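Local coordinates for CocE/NonD family hydrolase (Staphylococcus aureus subsp. aureus COL, PDB 3III), which is probably a serine hydrolase of the alpha/beta-hydrolase fold, related to cocaine esterase and X-Pro dipeptidyl-peptidases, whose natural substrate is not established, at residues Asn182-Glu193 against Gln257-Ser267. Numbering follows the deposited sequence. Where two conformers were deposited one is given.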
ATOM      1  N   ASN A 182     -18.360   0.521 -10.452  0.70 10.80           N
ATOM      2  CA  ASN A 182     -19.568  -0.031  -9.841  0.70 10.40           C
ATOM      3  C   ASN A 182     -20.184  -1.209 -10.622  0.70  9.88           C
ATOM      4  O   ASN A 182     -21.328  -1.139 -11.078  0.70  8.91           O
ATOM      5  CB  ASN A 182     -20.578   1.092  -9.634  0.70 11.36           C
ATOM      6  CG  ASN A 182     -20.141   2.031  -8.596  0.70 12.01           C
ATOM      7  OD1 ASN A 182     -20.150   1.698  -7.408  0.70 19.31           O
ATOM      8  ND2 ASN A 182     -19.667   3.213  -9.015  0.70 14.19           N
ATOM      9  N   PRO A 183     -19.441  -2.334 -10.723  1.00  8.97           N
ATOM     10  CA  PRO A 183     -20.020  -3.491 -11.383  1.00  9.19           C
ATOM     11  C   PRO A 183     -21.254  -3.933 -10.576  1.00  9.22           C
ATOM     12  O   PRO A 183     -21.152  -4.036  -9.333  1.00  7.79           O
ATOM     13  CB  PRO A 183     -18.873  -4.555 -11.317  1.00  9.85           C
ATOM     14  CG  PRO A 183     -17.636  -3.803 -11.023  1.00  8.63           C
ATOM     15  CD  PRO A 183     -18.091  -2.622 -10.209  1.00  8.90           C
ATOM     16  N   PRO A 184     -22.421  -4.174 -11.246  1.00  9.75           N
ATOM     17  CA  PRO A 184     -23.643  -4.472 -10.503  1.00 10.06           C
ATOM     18  C   PRO A 184     -23.559  -5.717  -9.572  1.00 10.01           C
ATOM     19  O   PRO A 184     -24.152  -5.701  -8.497  1.00  8.56           O
ATOM     20  CB  PRO A 184     -24.685  -4.690 -11.604  1.00 11.27           C
ATOM     21  CG  PRO A 184     -24.194  -3.847 -12.719  1.00 10.88           C
ATOM     22  CD  PRO A 184     -22.713  -3.877 -12.648  1.00  9.58           C
ATOM     23  N   HIS A 185     -22.763  -6.714  -9.939  1.00  9.35           N
ATOM     24  CA  HIS A 185     -22.617  -7.923  -9.102  1.00  9.07           C
ATOM     25  C   HIS A 185     -21.400  -7.961  -8.212  1.00  8.64           C
ATOM     26  O   HIS A 185     -21.154  -8.980  -7.573  1.00  8.14           O
ATOM     27  CB  HIS A 185     -22.715  -9.172 -10.000  1.00  9.14           C
ATOM     28  CG  HIS A 185     -24.035  -9.260 -10.696  1.00 11.37           C
ATOM     29  ND1 HIS A 185     -24.291  -8.615 -11.887  1.00  8.95           N
ATOM     30  CD2 HIS A 185     -25.203  -9.838 -10.319  1.00 15.32           C
ATOM     31  CE1 HIS A 185     -25.542  -8.858 -12.246  1.00 14.01           C
ATOM     32  NE2 HIS A 185     -26.121  -9.592 -11.309  1.00 11.03           N
ATOM     33  N   LEU A 186     -20.626  -6.868  -8.151  1.00  8.05           N
ATOM     34  CA  LEU A 186     -19.572  -6.734  -7.162  1.00  7.99           C
ATOM     35  C   LEU A 186     -20.287  -6.315  -5.868  1.00  8.63           C
ATOM     36  O   LEU A 186     -20.761  -5.168  -5.740  1.00  8.36           O
ATOM     37  CB  LEU A 186     -18.532  -5.667  -7.563  1.00  8.14           C
ATOM     38  CG  LEU A 186     -17.389  -5.465  -6.550  1.00  8.50           C
ATOM     39  CD1 LEU A 186     -16.547  -6.747  -6.414  1.00  5.82           C
ATOM     40  CD2 LEU A 186     -16.557  -4.191  -6.878  1.00  4.73           C
ATOM     41  N   LYS A 187     -20.387  -7.243  -4.923  1.00  8.55           N
ATOM     42  CA  LYS A 187     -21.146  -7.050  -3.688  1.00  7.35           C
ATOM     43  C   LYS A 187     -20.268  -6.747  -2.464  1.00  7.62           C
ATOM     44  O   LYS A 187     -20.802  -6.375  -1.420  1.00  8.26           O
ATOM     45  CB  LYS A 187     -22.003  -8.288  -3.367  1.00  7.42           C
ATOM     46  CG  LYS A 187     -23.005  -8.670  -4.471  1.00 11.94           C
ATOM     47  CD  LYS A 187     -23.986  -7.548  -4.768  1.00 14.21           C
ATOM     48  CE  LYS A 187     -25.055  -7.941  -5.823  1.00 17.34           C
ATOM     49  NZ  LYS A 187     -26.144  -8.703  -5.113  1.00 18.40           N
ATOM     50  N   ALA A 188     -18.943  -6.891  -2.588  1.00  7.21           N
ATOM     51  CA  ALA A 188     -18.004  -6.659  -1.471  1.00  7.48           C
ATOM     52  C   ALA A 188     -16.573  -6.633  -2.016  1.00  6.99           C
ATOM     53  O   ALA A 188     -16.295  -7.273  -3.051  1.00  7.04           O
ATOM     54  CB  ALA A 188     -18.153  -7.767  -0.410  1.00  6.15           C
HETATM   55  N   MSE A 189     -15.664  -5.958  -1.318  1.00  6.56           N
HETATM   56  CA  MSE A 189     -14.277  -5.873  -1.755  1.00  7.31           C
HETATM   57  C   MSE A 189     -13.340  -5.821  -0.569  1.00  7.63           C
HETATM   58  O   MSE A 189     -13.660  -5.201   0.475  1.00  8.80           O
HETATM   59  CB  MSE A 189     -14.055  -4.623  -2.628  1.00  8.28           C
HETATM   60  CG  MSE A 189     -14.420  -3.356  -1.921  1.00 10.42           C
HETATM   61 SE   MSE A 189     -14.413  -1.756  -3.107  1.00 16.96          SE
HETATM   62  CE  MSE A 189     -12.430  -1.822  -3.565  1.00  5.98           C
ATOM     63  N   ILE A 190     -12.184  -6.469  -0.732  1.00  7.87           N
ATOM     64  CA  ILE A 190     -11.142  -6.528   0.287  1.00  7.69           C
ATOM     65  C   ILE A 190      -9.802  -6.119  -0.390  1.00  8.00           C
ATOM     66  O   ILE A 190      -8.988  -6.987  -0.791  1.00  8.24           O
ATOM     67  CB  ILE A 190     -11.029  -7.911   0.925  1.00  8.33           C
ATOM     68  CG1 ILE A 190     -12.393  -8.400   1.453  1.00  6.94           C
ATOM     69  CG2 ILE A 190      -9.997  -7.908   2.085  1.00  7.01           C
ATOM     70  CD1 ILE A 190     -12.331  -9.822   2.003  1.00  3.82           C
ATOM     71  N   PRO A 191      -9.608  -4.796  -0.591  1.00  7.73           N
ATOM     72  CA  PRO A 191      -8.318  -4.338  -1.098  1.00  7.64           C
ATOM     73  C   PRO A 191      -7.313  -4.380   0.055  1.00  7.95           C
ATOM     74  O   PRO A 191      -7.277  -3.477   0.916  1.00  9.03           O
ATOM     75  CB  PRO A 191      -8.607  -2.911  -1.537  1.00  8.75           C
ATOM     76  CG  PRO A 191      -9.772  -2.488  -0.667  1.00  8.82           C
ATOM     77  CD  PRO A 191     -10.609  -3.697  -0.564  1.00  7.16           C
ATOM     78  N   TRP A 192      -6.547  -5.461   0.118  1.00  8.60           N
ATOM     79  CA  TRP A 192      -5.663  -5.697   1.217  1.00  8.66           C
ATOM     80  C   TRP A 192      -4.280  -5.129   0.866  1.00 10.69           C
ATOM     81  O   TRP A 192      -3.414  -5.838   0.353  1.00 10.66           O
ATOM     82  CB  TRP A 192      -5.591  -7.202   1.547  1.00  7.99           C
ATOM     83  CG  TRP A 192      -5.038  -7.436   2.920  1.00  8.48           C
ATOM     84  CD1 TRP A 192      -3.728  -7.391   3.301  1.00  7.10           C
ATOM     85  CD2 TRP A 192      -5.778  -7.761   4.116  1.00  8.62           C
ATOM     86  NE1 TRP A 192      -3.610  -7.709   4.632  1.00  7.23           N
ATOM     87  CE2 TRP A 192      -4.841  -7.908   5.164  1.00  9.75           C
ATOM     88  CE3 TRP A 192      -7.120  -7.938   4.395  1.00  8.18           C
ATOM     89  CZ2 TRP A 192      -5.213  -8.204   6.488  1.00 10.27           C
ATOM     90  CZ3 TRP A 192      -7.504  -8.225   5.691  1.00  9.36           C
ATOM     91  CH2 TRP A 192      -6.557  -8.338   6.744  1.00  8.85           C
ATOM     92  N   GLU A 193      -4.086  -3.848   1.196  1.00  9.61           N
ATOM     93  CA  GLU A 193      -2.854  -3.086   0.856  1.00  9.43           C
ATOM     94  C   GLU A 193      -2.755  -2.819  -0.655  1.00 10.25           C
ATOM     95  O   GLU A 193      -2.156  -3.598  -1.420  1.00 10.68           O
ATOM     96  CB  GLU A 193      -1.567  -3.725   1.375  1.00  9.99           C
ATOM     97  CG  GLU A 193      -1.532  -3.782   2.930  1.00  9.12           C
ATOM     98  CD  GLU A 193      -0.149  -3.669   3.469  1.00 11.12           C
ATOM     99  OE1 GLU A 193       0.320  -4.661   4.085  1.00 11.48           O
ATOM    100  OE2 GLU A 193       0.439  -2.587   3.263  1.00 12.76           O
ATOM    101  N   GLN A 257     -16.413   7.562  -6.337  1.00 10.70           N
ATOM    102  CA  GLN A 257     -17.357   6.738  -7.084  1.00  9.73           C
ATOM    103  C   GLN A 257     -17.604   5.377  -6.457  1.00  9.69           C
ATOM    104  O   GLN A 257     -18.569   4.674  -6.829  1.00  9.62           O
ATOM    105  CB  GLN A 257     -16.825   6.538  -8.492  1.00 10.57           C
ATOM    106  CG  GLN A 257     -16.757   7.882  -9.299  1.00  9.35           C
ATOM    107  CD  GLN A 257     -16.286   7.720 -10.728  1.00 13.03           C
ATOM    108  OE1 GLN A 257     -16.141   6.612 -11.245  1.00 12.13           O
ATOM    109  NE2 GLN A 257     -16.067   8.828 -11.386  1.00  8.46           N
ATOM    110  N   ILE A 258     -16.718   4.945  -5.567  1.00  9.16           N
ATOM    111  CA  ILE A 258     -16.878   3.586  -4.984  1.00  8.88           C
ATOM    112  C   ILE A 258     -18.023   3.569  -3.975  1.00  9.23           C
ATOM    113  O   ILE A 258     -18.044   4.369  -2.990  1.00 10.26           O
ATOM    114  CB  ILE A 258     -15.593   3.104  -4.331  1.00  7.94           C
ATOM    115  CG1 ILE A 258     -14.513   2.960  -5.392  1.00  7.97           C
ATOM    116  CG2 ILE A 258     -15.796   1.818  -3.556  1.00  8.29           C
ATOM    117  CD1 ILE A 258     -13.148   2.594  -4.776  1.00 10.45           C
ATOM    118  N   LYS A 259     -18.969   2.671  -4.206  1.00  9.16           N
ATOM    119  CA  LYS A 259     -20.087   2.442  -3.275  1.00 11.09           C
ATOM    120  C   LYS A 259     -20.142   1.063  -2.596  1.00 11.32           C
ATOM    121  O   LYS A 259     -20.973   0.826  -1.692  1.00 12.72           O
ATOM    122  CB  LYS A 259     -21.402   2.669  -4.022  1.00 11.17           C
ATOM    123  CG  LYS A 259     -21.509   4.072  -4.589  1.00 13.31           C
ATOM    124  CD  LYS A 259     -22.717   4.152  -5.552  1.00 19.35           C
ATOM    125  CE  LYS A 259     -23.176   5.601  -5.753  1.00 23.95           C
ATOM    126  NZ  LYS A 259     -24.013   5.743  -7.014  1.00 29.09           N
ATOM    127  N   THR A 260     -19.308   0.150  -3.075  1.00 11.16           N
ATOM    128  CA  THR A 260     -19.323  -1.280  -2.676  1.00 10.61           C
ATOM    129  C   THR A 260     -18.909  -1.458  -1.205  1.00  9.69           C
ATOM    130  O   THR A 260     -17.988  -0.823  -0.747  1.00 10.11           O
ATOM    131  CB  THR A 260     -18.330  -2.069  -3.595  1.00 11.37           C
ATOM    132  OG1 THR A 260     -18.719  -1.908  -4.975  1.00 15.82           O
ATOM    133  CG2 THR A 260     -18.243  -3.552  -3.255  1.00  9.27           C
ATOM    134  N   PRO A 261     -19.610  -2.334  -0.457  1.00  8.42           N
ATOM    135  CA  PRO A 261     -19.152  -2.657   0.879  1.00  8.83           C
ATOM    136  C   PRO A 261     -17.670  -3.052   0.897  1.00  8.24           C
ATOM    137  O   PRO A 261     -17.202  -3.840   0.047  1.00  8.28           O
ATOM    138  CB  PRO A 261     -20.010  -3.855   1.267  1.00  9.79           C
ATOM    139  CG  PRO A 261     -21.315  -3.646   0.543  1.00  9.39           C
ATOM    140  CD  PRO A 261     -20.881  -3.007  -0.789  1.00  7.92           C
ATOM    141  N   LEU A 262     -16.960  -2.524   1.863  1.00  6.86           N
ATOM    142  CA  LEU A 262     -15.506  -2.391   1.806  1.00  7.71           C
ATOM    143  C   LEU A 262     -14.807  -2.749   3.121  1.00  7.47           C
ATOM    144  O   LEU A 262     -15.167  -2.251   4.167  1.00  8.25           O
ATOM    145  CB  LEU A 262     -15.191  -0.905   1.453  1.00  6.44           C
ATOM    146  CG  LEU A 262     -13.762  -0.423   1.640  1.00  7.85           C
ATOM    147  CD1 LEU A 262     -12.851  -1.202   0.663  1.00  7.52           C
ATOM    148  CD2 LEU A 262     -13.627   1.073   1.321  1.00  7.80           C
ATOM    149  N   LEU A 263     -13.851  -3.667   3.033  1.00  8.50           N
ATOM    150  CA  LEU A 263     -12.896  -3.992   4.069  1.00  8.12           C
ATOM    151  C   LEU A 263     -11.489  -3.672   3.535  1.00  7.61           C
ATOM    152  O   LEU A 263     -10.974  -4.362   2.677  1.00  9.00           O
ATOM    153  CB  LEU A 263     -13.049  -5.471   4.495  1.00  7.24           C
ATOM    154  CG  LEU A 263     -11.993  -5.979   5.476  1.00  7.37           C
ATOM    155  CD1 LEU A 263     -11.982  -5.224   6.833  1.00  6.85           C
ATOM    156  CD2 LEU A 263     -12.122  -7.505   5.761  1.00  6.56           C
ATOM    157  N   THR A 264     -10.880  -2.593   4.036  1.00  8.26           N
ATOM    158  CA  THR A 264      -9.562  -2.174   3.654  1.00  6.34           C
ATOM    159  C   THR A 264      -8.538  -2.621   4.640  1.00  8.36           C
ATOM    160  O   THR A 264      -8.767  -2.520   5.872  1.00  8.43           O
ATOM    161  CB  THR A 264      -9.508  -0.634   3.606  1.00  7.43           C
ATOM    162  OG1 THR A 264     -10.540  -0.180   2.715  1.00  8.40           O
ATOM    163  CG2 THR A 264      -8.104  -0.129   3.137  1.00  5.68           C
ATOM    164  N   CYS A 265      -7.393  -3.103   4.164  1.00  7.22           N
ATOM    165  CA  CYS A 265      -6.236  -3.185   5.065  1.00  7.88           C
ATOM    166  C   CYS A 265      -5.221  -2.154   4.600  1.00  7.53           C
ATOM    167  O   CYS A 265      -4.918  -2.067   3.396  1.00  7.22           O
ATOM    168  CB  CYS A 265      -5.621  -4.583   5.099  1.00  8.22           C
ATOM    169  SG  CYS A 265      -4.093  -4.596   6.023  1.00 11.82           S
ATOM    170  N   ALA A 266      -4.739  -1.363   5.557  1.00  8.22           N
ATOM    171  CA  ALA A 266      -3.549  -0.501   5.451  1.00  8.61           C
ATOM    172  C   ALA A 266      -2.491  -0.963   6.449  1.00  9.84           C
ATOM    173  O   ALA A 266      -2.821  -1.588   7.467  1.00 10.47           O
ATOM    174  CB  ALA A 266      -3.896   0.974   5.744  1.00  7.97           C
ATOM    175  N   SER A 267      -1.233  -0.624   6.200  1.00  9.33           N
ATOM    176  CA  SER A 267      -0.179  -1.016   7.114  1.00  9.04           C
ATOM    177  C   SER A 267       0.754   0.154   7.319  1.00  8.76           C
ATOM    178  O   SER A 267       1.134   0.818   6.370  1.00  9.17           O
ATOM    179  CB  SER A 267       0.590  -2.205   6.585  1.00 10.46           C
ATOM    180  OG  SER A 267       1.581  -2.632   7.496  1.00 12.82           O
TER
HETATM  181  O   HOH W   1     -20.261  -2.451  -7.059  1.00 23.71           O
HETATM  182  O   HOH W   2      -5.794  -1.099   0.573  1.00 11.42           O
HETATM  183  O   HOH W   3      -0.998  -0.273   3.212  1.00 10.24           O
HETATM  184  O   HOH W   4       2.575  -4.604   5.628  1.00 10.57           O
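Two neighbouring parallel strands of the central alpha/beta-hydrolase sheet, 186-192 and 262-267, meet with Met189 beside Leu262 and Trp192 beside Cys265; strand 162-168 flanks the first and strand 290-295 the second. Met189 is gripped through both backbone polar atoms: its N donates to Pro261 O (3.0 Å), and its O receives an essentially straight bond from Leu263 N. Pro191 has no N-H to give, and its CD instead lies 3.3 Å from Leu263 O while packing against Leu262 CD1. Pairing resumes where Cys265 N reaches Pro191 O (3.3 Å) and Glu193 N reaches Cys265 O. A water donates to both of those carbonyl oxygens.

The Trp192 indole lies flat beneath Cys265, whose CB stands 3.4 Å from the centroid of the five-membered ring in a CH-pi contact. With SG anti to the backbone N (chi1 172°), Cys265 SG also sits over this face, 3.7 Å from the Trp192 five-membered-ring centroid, while Tyr303 meets the indole edge-to-face. On the sheet side facing helix 170-179, selenomethionine Met189 brings SE to 3.9 Å from Ile258 CG2. Thr260 CG2 lies 3.5 Å from Ala188 N, a buried donor without a partner. In one of two conformers, Asn182, just after that helix, donates from ND2 to Gln257 O (2.8 Å). A water joins Thr260 OG1 to the carbonyls of Pro183 and Leu186.

At the C-terminal ends the Glu193 carboxylate lies against Ser267 CB; waters link it to Ser267 N and OG, the latter also bonded to His295 O. Water bridges thus run along the whole contact, and the last two, with Thr270 OG1, fix the carboxylate's position and rotation.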